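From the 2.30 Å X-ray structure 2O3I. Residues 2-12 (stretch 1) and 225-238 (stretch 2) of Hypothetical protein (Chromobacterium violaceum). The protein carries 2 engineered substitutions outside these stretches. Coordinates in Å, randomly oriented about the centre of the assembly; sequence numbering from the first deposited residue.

Stretch 1 (2-12) AFELSPSDLEP
Stretch 2 225-238: TLSRALKLGRALQD

The N-terminal segment 2-12 packs along one helix, 225-237, through a mostly apolar contact that is tightest where Pro12 meets Gly233 and includes one Asp9-Arg234 salt bridge, whose hydrogen bond is weak, with a water also linking the two side chains; 494 Å² is buried in all. Stretch 1 begins as a strand (3-5, phi -142 to -109°, psi 148 to 179°), stays extended at Ser6 (-119/168°), then takes helical phi/psi over 7-9 and is helical at 10-12. Residues 225-237 form a regular helix with i to i+4 backbone bonds from Ala229 N to Thr225 O (3.2 Å) through Asp238 N to Arg234 O (2.9 Å). Strand and helix run at 57° between their N-to-C directions, with axes 11.3 Å apart at closest. Side chains fill the gap at the strand, where CA of Phe3 lies 9.2 Å from CA of Ser227; farther along, CA of Pro12 comes within 4.0 Å of CA of Gly233.

At the strand end, Phe3 (chi1 p, chi2 93°) points toward the helix. Its CZ lies 3.9 Å from Ser227 CB and 4.1 Å from Leu226 CD2, the latter at the ring edge. Leu5 (m, t) leaves its backbone sideways, but its CD2 reaches Leu230 CD2 at 4.0 Å and Leu226 CD2 at 4.3 Å. Leu226 is t, t; Leu230 is t, p, and its CD1 packs 3.6 Å from Asp9 O and 3.8 Å from Pro12 CG.

The turn positions Asp9 (m, chi2 -33°). Asp9 N bonds Ser6 O at 2.9 Å, while Asp9 OD2 accepts from Ser6 N at 2.9 Å and, weakly, from Ser6 OG at 3.1 Å. The other carboxylate oxygen, OD1, faces the guanidinium edge of Arg234, whose side chain is extended after chi1 (m, t, t, chi4 174°). Arg234 NH2 donates to Asp9 OD1 over 3.3 Å at 168°, a weak but nearly straight bond within the salt bridge. Water 1 closes a second path, donating to Asp9 OD1 (2.8 Å) and accepting from Arg234 NE (2.9 Å).

Pro12 (C-gamma endo) buries 104 Å², the most of any residue here, as a knob among Leu230, Gly233, Arg234 and Gln237. Its CB is 3.5 Å from both Arg234 N and Gln237 OE1. Gly233 CA approaches Pro12 O to 2.9 Å in a CA-H...O contact with 161° at the hydrogen; an ideal CB on Gly233 would sit 1.5 Å from that oxygen, so this approach depends on glycine. Gln237 (t, t, chi3 30°) covers the far end, with NE2 3.8 Å from Glu11 CG.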

ATOM      1  N   ALA A   2       9.470 -26.863  25.174  1.00 40.74           N
ATOM      2  CA  ALA A   2      10.314 -28.086  25.274  1.00 40.72           C
ATOM      3  C   ALA A   2      11.736 -27.740  25.714  1.00 39.53           C
ATOM      4  O   ALA A   2      12.298 -28.415  26.582  1.00 41.47           O
ATOM      5  CB  ALA A   2      10.338 -28.824  23.932  1.00 43.22           C
ATOM      6  N   PHE A   3      12.323 -26.701  25.119  1.00 35.95           N
ATOM      7  CA  PHE A   3      13.678 -26.292  25.491  1.00 34.85           C
ATOM      8  C   PHE A   3      13.839 -24.770  25.485  1.00 34.51           C
ATOM      9  O   PHE A   3      12.885 -24.042  25.192  1.00 34.24           O
ATOM     10  CB  PHE A   3      14.725 -26.971  24.577  1.00 30.68           C
ATOM     11  CG  PHE A   3      14.669 -26.541  23.128  1.00 30.19           C
ATOM     12  CD1 PHE A   3      15.457 -25.491  22.668  1.00 29.19           C
ATOM     13  CD2 PHE A   3      13.858 -27.214  22.218  1.00 28.59           C
ATOM     14  CE1 PHE A   3      15.441 -25.119  21.321  1.00 28.84           C
ATOM     15  CE2 PHE A   3      13.833 -26.852  20.875  1.00 28.74           C
ATOM     16  CZ  PHE A   3      14.629 -25.801  20.424  1.00 29.19           C
ATOM     17  N   GLU A   4      15.029 -24.282  25.833  1.00 33.98           N
ATOM     18  CA  GLU A   4      15.251 -22.841  25.848  1.00 34.45           C
ATOM     19  C   GLU A   4      16.573 -22.396  25.236  1.00 33.71           C
ATOM     20  O   GLU A   4      17.554 -23.150  25.197  1.00 32.92           O
ATOM     21  CB  GLU A   4      15.113 -22.282  27.277  1.00 36.04           C
ATOM     22  CG  GLU A   4      16.089 -22.823  28.295  1.00 40.92           C
ATOM     23  CD  GLU A   4      15.808 -22.320  29.714  1.00 43.23           C
ATOM     24  OE1 GLU A   4      16.674 -22.521  30.589  1.00 43.32           O
ATOM     25  OE2 GLU A   4      14.731 -21.732  29.961  1.00 41.72           O
ATOM     26  N   LEU A   5      16.581 -21.158  24.747  1.00 30.43           N
ATOM     27  CA  LEU A   5      17.765 -20.586  24.119  1.00 28.91           C
ATOM     28  C   LEU A   5      18.357 -19.511  25.008  1.00 27.01           C
ATOM     29  O   LEU A   5      17.634 -18.825  25.721  1.00 28.46           O
ATOM     30  CB  LEU A   5      17.403 -19.952  22.772  1.00 28.38           C
ATOM     31  CG  LEU A   5      16.721 -20.788  21.690  1.00 26.94           C
ATOM     32  CD1 LEU A   5      16.201 -19.855  20.599  1.00 24.83           C
ATOM     33  CD2 LEU A   5      17.698 -21.802  21.119  1.00 26.23           C
ATOM     34  N   SER A   6      19.674 -19.367  24.951  1.00 25.75           N
ATOM     35  CA  SER A   6      20.386 -18.355  25.715  1.00 25.50           C
ATOM     36  C   SER A   6      21.067 -17.459  24.678  1.00 25.80           C
ATOM     37  O   SER A   6      21.112 -17.800  23.500  1.00 26.32           O
ATOM     38  CB  SER A   6      21.441 -19.006  26.607  1.00 23.60           C
ATOM     39  OG  SER A   6      22.498 -19.539  25.823  1.00 28.44           O
ATOM     40  N   PRO A   7      21.598 -16.297  25.095  1.00 26.42           N
ATOM     41  CA  PRO A   7      22.254 -15.438  24.106  1.00 26.98           C
ATOM     42  C   PRO A   7      23.339 -16.161  23.300  1.00 27.06           C
ATOM     43  O   PRO A   7      23.419 -16.010  22.085  1.00 26.51           O
ATOM     44  CB  PRO A   7      22.816 -14.309  24.959  1.00 28.88           C
ATOM     45  CG  PRO A   7      21.751 -14.166  26.031  1.00 26.71           C
ATOM     46  CD  PRO A   7      21.472 -15.611  26.395  1.00 26.14           C
ATOM     47  N   SER A   8      24.153 -16.965  23.974  1.00 27.04           N
ATOM     48  CA  SER A   8      25.231 -17.683  23.299  1.00 27.79           C
ATOM     49  C   SER A   8      24.737 -18.720  22.288  1.00 27.39           C
ATOM     50  O   SER A   8      25.510 -19.217  21.474  1.00 25.54           O
ATOM     51  CB  SER A   8      26.145 -18.348  24.326  1.00 28.44           C
ATOM     52  OG  SER A   8      25.461 -19.370  25.017  1.00 34.78           O
ATOM     53  N   ASP A   9      23.447 -19.039  22.329  1.00 28.66           N
ATOM     54  CA  ASP A   9      22.882 -19.999  21.380  1.00 28.25           C
ATOM     55  C   ASP A   9      22.482 -19.335  20.054  1.00 28.05           C
ATOM     56  O   ASP A   9      22.250 -20.018  19.060  1.00 25.98           O
ATOM     57  CB  ASP A   9      21.642 -20.679  21.964  1.00 29.01           C
ATOM     58  CG  ASP A   9      21.963 -21.587  23.128  1.00 30.69           C
ATOM     59  OD1 ASP A   9      23.060 -22.187  23.134  1.00 30.63           O
ATOM     60  OD2 ASP A   9      21.104 -21.712  24.031  1.00 31.01           O
ATOM     61  N   LEU A  10      22.402 -18.009  20.040  1.00 26.37           N
ATOM     62  CA  LEU A  10      21.996 -17.303  18.832  1.00 28.18           C
ATOM     63  C   LEU A  10      23.010 -17.386  17.695  1.00 27.64           C
ATOM     64  O   LEU A  10      22.629 -17.423  16.525  1.00 25.82           O
ATOM     65  CB  LEU A  10      21.692 -15.831  19.151  1.00 28.01           C
ATOM     66  CG  LEU A  10      20.591 -15.586  20.189  1.00 29.75           C
ATOM     67  CD1 LEU A  10      20.374 -14.105  20.348  1.00 28.57           C
ATOM     68  CD2 LEU A  10      19.290 -16.269  19.752  1.00 32.25           C
ATOM     69  N   GLU A  11      24.295 -17.424  18.033  1.00 27.93           N
ATOM     70  CA  GLU A  11      25.337 -17.490  17.012  1.00 28.94           C
ATOM     71  C   GLU A  11      25.292 -18.810  16.248  1.00 28.96           C
ATOM     72  O   GLU A  11      25.311 -18.818  15.016  1.00 30.03           O
ATOM     73  CB  GLU A  11      26.721 -17.276  17.638  1.00 28.64           C
ATOM     74  CG  GLU A  11      27.891 -17.570  16.709  1.00 29.75           C
ATOM     75  CD  GLU A  11      27.925 -16.691  15.458  1.00 29.72           C
ATOM     76  OE1 GLU A  11      28.753 -16.970  14.568  1.00 30.50           O
ATOM     77  OE2 GLU A  11      27.142 -15.724  15.358  1.00 29.84           O
ATOM     78  N   PRO A  12      25.240 -19.947  16.962  1.00 27.71           N
ATOM     79  CA  PRO A  12      25.191 -21.205  16.208  1.00 26.41           C
ATOM     80  C   PRO A  12      23.854 -21.379  15.489  1.00 26.61           C
ATOM     81  O   PRO A  12      23.780 -21.988  14.418  1.00 27.15           O
ATOM     82  CB  PRO A  12      25.415 -22.268  17.288  1.00 24.72           C
ATOM     83  CG  PRO A  12      24.896 -21.623  18.531  1.00 24.90           C
ATOM     84  CD  PRO A  12      25.410 -20.201  18.404  1.00 24.36           C
ATOM     85  N   THR A 225      12.512 -27.325  12.806  1.00 21.74           N
ATOM     86  CA  THR A 225      13.447 -26.566  11.983  1.00 22.13           C
ATOM     87  C   THR A 225      14.368 -25.658  12.783  1.00 21.89           C
ATOM     88  O   THR A 225      15.504 -25.404  12.377  1.00 22.71           O
ATOM     89  CB  THR A 225      12.693 -25.718  10.958  1.00 22.82           C
ATOM     90  OG1 THR A 225      11.824 -24.803  11.642  1.00 22.73           O
ATOM     91  CG2 THR A 225      11.872 -26.618  10.038  1.00 19.03           C
ATOM     92  N   LEU A 226      13.892 -25.164  13.919  1.00 22.17           N
ATOM     93  CA  LEU A 226      14.731 -24.301  14.729  1.00 23.76           C
ATOM     94  C   LEU A 226      15.805 -25.149  15.416  1.00 25.17           C
ATOM     95  O   LEU A 226      16.993 -24.814  15.362  1.00 26.76           O
ATOM     96  CB  LEU A 226      13.890 -23.536  15.760  1.00 23.87           C
ATOM     97  CG  LEU A 226      14.596 -22.378  16.480  1.00 25.17           C
ATOM     98  CD1 LEU A 226      13.564 -21.406  17.006  1.00 25.80           C
ATOM     99  CD2 LEU A 226      15.486 -22.904  17.603  1.00 25.33           C
ATOM    100  N   SER A 227      15.401 -26.250  16.044  1.00 22.53           N
ATOM    101  CA  SER A 227      16.363 -27.105  16.729  1.00 24.78           C
ATOM    102  C   SER A 227      17.423 -27.727  15.803  1.00 24.78           C
ATOM    103  O   SER A 227      18.602 -27.807  16.163  1.00 22.26           O
ATOM    104  CB  SER A 227      15.634 -28.192  17.527  1.00 23.84           C
ATOM    105  OG  SER A 227      14.622 -28.813  16.764  1.00 27.02           O
ATOM    106  N   ARG A 228      17.025 -28.159  14.611  1.00 25.02           N
ATOM    107  CA  ARG A 228      18.010 -28.733  13.706  1.00 25.82           C
ATOM    108  C   ARG A 228      18.977 -27.629  13.247  1.00 23.01           C
ATOM    109  O   ARG A 228      20.150 -27.883  12.998  1.00 23.45           O
ATOM    110  CB  ARG A 228      17.337 -29.390  12.498  1.00 26.86           C
ATOM    111  CG  ARG A 228      16.701 -28.420  11.560  1.00 29.07           C
ATOM    112  CD  ARG A 228      16.552 -28.995  10.163  1.00 30.45           C
ATOM    113  NE  ARG A 228      16.284 -27.898   9.246  1.00 32.72           N
ATOM    114  CZ  ARG A 228      15.672 -28.018   8.077  1.00 31.83           C
ATOM    115  NH1 ARG A 228      15.258 -29.203   7.660  1.00 32.55           N
ATOM    116  NH2 ARG A 228      15.453 -26.936   7.343  1.00 32.08           N
ATOM    117  N   ALA A 229      18.485 -26.401  13.140  1.00 22.25           N
ATOM    118  CA  ALA A 229      19.349 -25.293  12.744  1.00 21.82           C
ATOM    119  C   ALA A 229      20.395 -25.078  13.834  1.00 21.85           C
ATOM    120  O   ALA A 229      21.558 -24.802  13.540  1.00 21.28           O
ATOM    121  CB  ALA A 229      18.534 -24.021  12.549  1.00 19.76           C
ATOM    122  N   LEU A 230      19.971 -25.209  15.090  1.00 21.19           N
ATOM    123  CA  LEU A 230      20.858 -25.038  16.235  1.00 21.99           C
ATOM    124  C   LEU A 230      21.890 -26.164  16.343  1.00 23.38           C
ATOM    125  O   LEU A 230      23.058 -25.921  16.658  1.00 23.06           O
ATOM    126  CB  LEU A 230      20.037 -24.965  17.530  1.00 21.76           C
ATOM    127  CG  LEU A 230      20.833 -24.867  18.839  1.00 25.05           C
ATOM    128  CD1 LEU A 230      21.629 -23.555  18.880  1.00 21.36           C
ATOM    129  CD2 LEU A 230      19.871 -24.962  20.025  1.00 23.47           C
ATOM    130  N   LYS A 231      21.466 -27.396  16.084  1.00 25.61           N
ATOM    131  CA  LYS A 231      22.383 -28.524  16.168  1.00 26.99           C
ATOM    132  C   LYS A 231      23.478 -28.424  15.110  1.00 27.40           C
ATOM    133  O   LYS A 231      24.651 -28.700  15.392  1.00 27.10           O
ATOM    134  CB  LYS A 231      21.620 -29.843  16.021  1.00 29.44           C
ATOM    135  CG  LYS A 231      22.502 -31.076  16.177  1.00 34.01           C
ATOM    136  CD  LYS A 231      21.686 -32.357  16.239  1.00 35.91           C
ATOM    137  CE  LYS A 231      22.592 -33.575  16.320  1.00 36.99           C
ATOM    138  NZ  LYS A 231      21.797 -34.835  16.236  1.00 40.32           N
ATOM    139  N   LEU A 232      23.108 -28.023  13.895  1.00 24.95           N
ATOM    140  CA  LEU A 232      24.097 -27.887  12.827  1.00 24.50           C
ATOM    141  C   LEU A 232      25.047 -26.731  13.134  1.00 24.13           C
ATOM    142  O   LEU A 232      26.270 -26.834  12.941  1.00 22.34           O
ATOM    143  CB  LEU A 232      23.411 -27.644  11.479  1.00 23.55           C
ATOM    144  CG  LEU A 232      24.306 -27.153  10.333  1.00 24.30           C
ATOM    145  CD1 LEU A 232      25.388 -28.181  10.047  1.00 25.46           C
ATOM    146  CD2 LEU A 232      23.469 -26.904   9.084  1.00 24.06           C
ATOM    147  N   GLY A 233      24.468 -25.631  13.607  1.00 22.54           N
ATOM    148  CA  GLY A 233      25.250 -24.456  13.939  1.00 24.01           C
ATOM    149  C   GLY A 233      26.305 -24.748  14.987  1.00 24.35           C
ATOM    150  O   GLY A 233      27.440 -24.285  14.884  1.00 24.67           O
ATOM    151  N   ARG A 234      25.927 -25.511  16.005  1.00 23.97           N
ATOM    152  CA  ARG A 234      26.857 -25.872  17.060  1.00 23.91           C
ATOM    153  C   ARG A 234      28.033 -26.650  16.476  1.00 22.48           C
ATOM    154  O   ARG A 234      29.183 -26.405  16.837  1.00 21.81           O
ATOM    155  CB  ARG A 234      26.142 -26.704  18.133  1.00 25.33           C
ATOM    156  CG  ARG A 234      25.327 -25.855  19.104  1.00 28.60           C
ATOM    157  CD  ARG A 234      24.483 -26.699  20.053  1.00 31.98           C
ATOM    158  NE  ARG A 234      23.857 -25.858  21.073  1.00 34.74           N
ATOM    159  CZ  ARG A 234      22.979 -26.288  21.973  1.00 34.87           C
ATOM    160  NH1 ARG A 234      22.606 -27.561  21.992  1.00 37.05           N
ATOM    161  NH2 ARG A 234      22.482 -25.444  22.865  1.00 37.04           N
ATOM    162  N   ALA A 235      27.746 -27.575  15.569  1.00 19.18           N
ATOM    163  CA  ALA A 235      28.801 -28.370  14.955  1.00 20.19           C
ATOM    164  C   ALA A 235      29.704 -27.482  14.091  1.00 22.37           C
ATOM    165  O   ALA A 235      30.910 -27.704  14.008  1.00 21.80           O
ATOM    166  CB  ALA A 235      28.190 -29.482  14.114  1.00 17.02           C
ATOM    167  N   LEU A 236      29.112 -26.470  13.458  1.00 22.89           N
ATOM    168  CA  LEU A 236      29.867 -25.550  12.614  1.00 24.54           C
ATOM    169  C   LEU A 236      30.783 -24.684  13.467  1.00 27.74           C
ATOM    170  O   LEU A 236      31.984 -24.543  13.185  1.00 27.09           O
ATOM    171  CB  LEU A 236      28.911 -24.652  11.819  1.00 22.26           C
ATOM    172  CG  LEU A 236      28.174 -25.331  10.656  1.00 22.43           C
ATOM    173  CD1 LEU A 236      27.091 -24.425  10.131  1.00 18.61           C
ATOM    174  CD2 LEU A 236      29.164 -25.683   9.554  1.00 18.66           C
ATOM    175  N   GLN A 237      30.200 -24.108  14.515  1.00 27.67           N
ATOM    176  CA  GLN A 237      30.926 -23.238  15.423  1.00 28.18           C
ATOM    177  C   GLN A 237      32.067 -24.006  16.096  1.00 28.47           C
ATOM    178  O   GLN A 237      33.152 -23.461  16.308  1.00 31.01           O
ATOM    179  CB  GLN A 237      29.946 -22.679  16.460  1.00 29.31           C
ATOM    180  CG  GLN A 237      30.536 -21.718  17.476  1.00 28.04           C
ATOM    181  CD  GLN A 237      29.487 -21.205  18.466  1.00 28.98           C
ATOM    182  OE1 GLN A 237      28.517 -21.897  18.784  1.00 26.91           O
ATOM    183  NE2 GLN A 237      29.692 -19.998  18.968  1.00 31.27           N
ATOM    184  N   ASP A 238      31.821 -25.273  16.413  1.00 26.68           N
ATOM    185  CA  ASP A 238      32.822 -26.114  17.065  1.00 27.50           C
ATOM    186  C   ASP A 238      33.897 -26.674  16.116  1.00 28.05           C
ATOM    187  O   ASP A 238      34.778 -27.421  16.545  1.00 27.63           O
ATOM    188  CB  ASP A 238      32.142 -27.284  17.796  1.00 24.27           C
ATOM    189  CG  ASP A 238      31.201 -26.823  18.904  1.00 25.38           C
ATOM    190  OD1 ASP A 238      31.404 -25.722  19.463  1.00 22.10           O
ATOM    191  OD2 ASP A 238      30.262 -27.579  19.228  1.00 26.52           O
TER
HETATM  192  O   HOH W   1      25.214 -23.383  21.893  1.00 27.15           O